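PDB 4EPS: putative fimbrium tip subunit Fim1C from Bacteroides ovatus, which probably forms part of the tip of fimbriae, the cell-surface filaments that mediate adhesion and biofilm formation. Local coordinates for residues A467-S472 with T501-F506. Residues are numbered along the deposited sequence; the frame is centred on the assembly and turned at random.
Sequences ATYWSS and TYTYRF
A single beta bridge, Y469 with T503, joins two antiparallel sheets here. Strand 469-474 is an edge strand of a three-stranded sheet, and strand 502-509 belongs to a six-stranded one. The axes of 469-471 and 502-504 cross at 70°, and only two backbone bonds link them. T503 N donates to T468 O at 2.9 Å, and W470 N donates to T503 O, also at 2.9 Å. W470, Y502 and Y504 form an aromatic cluster beside the bridge. The W470 chi1 of -73° sets CG anti to the carbonyl carbon, beside the backbone N. The indole lies between the two tyrosines. Y502 presents its ring edge to the six-membered ring of W470, with planes at 82° and Y502 CD2 3.4 Å from W470 CH2. Y502 CB sits over the five-membered ring of W470 as a CH-pi contact, 3.7 Å from its centroid. Y504 lies by the opposite indole face, its ring turned obliquely. W470 CD1 stands over the centre of the Y504 ring. W470 NE1 hydrogen-bonds to G344 O, and Y504 OH to K345 O. An alanine in place of W470 would probably open a gap between Y502 and Y504, and leave G344 O without its indole N-H. On the other side of the bridge, Y469 and T503 lie side by side, Y469 CE2 3.5 Å from T503 CG2. Water 1 joins T468 N, 3.2 Å away, to T503 OG1 at 3.0 Å.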
loop_
_atom_site.group_PDB
_atom_site.type_symbol
_atom_site.label_atom_id
_atom_site.label_comp_id
_atom_site.label_asym_id
_atom_site.label_seq_id
_atom_site.Cartn_x
_atom_site.Cartn_y
_atom_site.Cartn_z
ATOM N N ALA A 467 -36.966 -3.441 -2.345
ATOM C CA ALA A 467 -37.266 -4.870 -2.464
ATOM C C ALA A 467 -37.124 -5.595 -1.103
ATOM O O ALA A 467 -36.615 -5.031 -0.131
ATOM C CB ALA A 467 -36.345 -5.516 -3.491
ATOM N N THR A 468 -37.588 -6.848 -1.057
ATOM C CA THR A 468 -37.540 -7.701 0.129
ATOM C C THR A 468 -36.626 -8.850 -0.215
ATOM O O THR A 468 -36.803 -9.461 -1.259
ATOM C CB THR A 468 -38.948 -8.140 0.539
ATOM O OG1 THR A 468 -39.700 -6.959 0.865
ATOM C CG2 THR A 468 -38.918 -9.064 1.772
ATOM N N TYR A 469 -35.662 -9.158 0.664
ATOM C CA TYR A 469 -34.638 -10.147 0.346
ATOM C C TYR A 469 -34.691 -11.388 1.220
ATOM O O TYR A 469 -34.807 -11.277 2.441
ATOM C CB TYR A 469 -33.233 -9.489 0.469
ATOM C CG TYR A 469 -33.041 -8.378 -0.537
ATOM C CD1 TYR A 469 -33.521 -7.092 -0.287
ATOM C CD2 TYR A 469 -32.473 -8.632 -1.789
ATOM C CE1 TYR A 469 -33.403 -6.072 -1.245
ATOM C CE2 TYR A 469 -32.353 -7.625 -2.748
ATOM C CZ TYR A 469 -32.824 -6.348 -2.473
ATOM O OH TYR A 469 -32.712 -5.351 -3.426
ATOM N N TRP A 470 -34.577 -12.566 0.603
ATOM C CA TRP A 470 -34.504 -13.806 1.375
ATOM C C TRP A 470 -33.243 -13.885 2.216
ATOM O O TRP A 470 -32.176 -13.521 1.729
ATOM C CB TRP A 470 -34.400 -15.022 0.431
ATOM C CG TRP A 470 -35.648 -15.394 -0.298
ATOM C CD1 TRP A 470 -35.826 -15.393 -1.650
ATOM C CD2 TRP A 470 -36.842 -15.960 0.271
ATOM N NE1 TRP A 470 -37.056 -15.914 -1.968
ATOM C CE2 TRP A 470 -37.715 -16.254 -0.808
ATOM C CE3 TRP A 470 -37.278 -16.208 1.590
ATOM C CZ2 TRP A 470 -38.992 -16.799 -0.614
ATOM C CZ3 TRP A 470 -38.546 -16.764 1.784
ATOM C CH2 TRP A 470 -39.387 -17.054 0.692
ATOM N N SER A 471 -33.342 -14.447 3.423
ATOM C CA SER A 471 -32.141 -14.807 4.166
ATOM C C SER A 471 -32.186 -16.325 4.373
ATOM O O SER A 471 -33.228 -16.959 4.125
ATOM C CB SER A 471 -32.040 -14.077 5.504
ATOM O OG SER A 471 -32.854 -14.723 6.474
ATOM N N SER A 472 -31.078 -16.895 4.848
ATOM C CA SER A 472 -31.019 -18.320 5.167
ATOM C C SER A 472 -31.355 -18.541 6.661
ATOM O O SER A 472 -31.226 -19.665 7.155
ATOM C CB SER A 472 -29.637 -18.882 4.846
ATOM O OG SER A 472 -28.634 -18.114 5.499
ATOM N N THR A 501 -42.728 -15.157 -2.722
ATOM C CA THR A 501 -41.688 -14.816 -3.694
ATOM C C THR A 501 -40.944 -13.583 -3.225
ATOM O O THR A 501 -41.557 -12.524 -3.091
ATOM C CB THR A 501 -42.310 -14.597 -5.096
ATOM O OG1 THR A 501 -42.902 -15.820 -5.531
ATOM C CG2 THR A 501 -41.274 -14.146 -6.133
ATOM N N TYR A 502 -39.631 -13.718 -2.977
ATOM C CA TYR A 502 -38.790 -12.584 -2.592
ATOM C C TYR A 502 -37.501 -12.601 -3.443
ATOM O O TYR A 502 -37.325 -13.480 -4.291
ATOM C CB TYR A 502 -38.479 -12.561 -1.083
ATOM C CG TYR A 502 -39.702 -12.583 -0.189
ATOM C CD1 TYR A 502 -40.553 -11.477 -0.099
ATOM C CD2 TYR A 502 -40.033 -13.717 0.540
ATOM C CE1 TYR A 502 -41.666 -11.487 0.752
ATOM C CE2 TYR A 502 -41.157 -13.747 1.373
ATOM C CZ TYR A 502 -41.981 -12.640 1.454
ATOM O OH TYR A 502 -43.092 -12.708 2.271
ATOM N N THR A 503 -36.613 -11.636 -3.204
ATOM C CA THR A 503 -35.404 -11.467 -4.017
ATOM C C THR A 503 -34.221 -12.188 -3.436
ATOM O O THR A 503 -33.957 -12.113 -2.228
ATOM C CB THR A 503 -35.087 -9.968 -4.178
ATOM O OG1 THR A 503 -36.222 -9.352 -4.774
ATOM C CG2 THR A 503 -33.868 -9.713 -5.074
ATOM N N TYR A 504 -33.477 -12.839 -4.321
ATOM C CA TYR A 504 -32.213 -13.476 -3.980
ATOM C C TYR A 504 -31.005 -12.622 -4.338
ATOM O O TYR A 504 -30.913 -12.102 -5.450
ATOM C CB TYR A 504 -32.058 -14.787 -4.771
ATOM C CG TYR A 504 -32.858 -15.943 -4.228
ATOM C CD1 TYR A 504 -32.355 -16.740 -3.205
ATOM C CD2 TYR A 504 -34.085 -16.295 -4.791
ATOM C CE1 TYR A 504 -33.066 -17.836 -2.726
ATOM C CE2 TYR A 504 -34.811 -17.383 -4.312
ATOM C CZ TYR A 504 -34.288 -18.160 -3.292
ATOM O OH TYR A 504 -34.978 -19.236 -2.815
ATOM N N ARG A 505 -30.050 -12.572 -3.426
ATOM C CA ARG A 505 -28.662 -12.133 -3.637
ATOM C C ARG A 505 -27.809 -13.199 -2.951
ATOM O O ARG A 505 -28.174 -13.638 -1.861
ATOM C CB ARG A 505 -28.381 -10.736 -3.056
ATOM C CG ARG A 505 -28.908 -9.583 -3.903
ATOM C CD ARG A 505 -27.973 -9.280 -5.076
ATOM N NE ARG A 505 -28.563 -8.247 -5.927
ATOM C CZ ARG A 505 -27.947 -7.670 -6.949
ATOM N NH1 ARG A 505 -26.703 -8.021 -7.271
ATOM N NH2 ARG A 505 -28.581 -6.773 -7.687
ATOM N N PHE A 506 -26.770 -13.690 -3.602
ATOM C CA PHE A 506 -25.905 -14.687 -2.982
ATOM C C PHE A 506 -24.642 -14.023 -2.500
ATOM O O PHE A 506 -24.225 -12.987 -3.025
ATOM C CB PHE A 506 -25.581 -15.831 -3.970
ATOM C CG PHE A 506 -26.787 -16.724 -4.149
ATOM C CD1 PHE A 506 -27.768 -16.421 -5.097
ATOM C CD2 PHE A 506 -26.959 -17.854 -3.354
ATOM C CE1 PHE A 506 -28.916 -17.224 -5.227
ATOM C CE2 PHE A 506 -28.101 -18.661 -3.493
ATOM C CZ PHE A 506 -29.087 -18.318 -4.401
HETATM O O HOH W 1 -38.788 -8.371 -3.586
HETATM O O HOH W 2 -31.041 -13.033 -0.769
#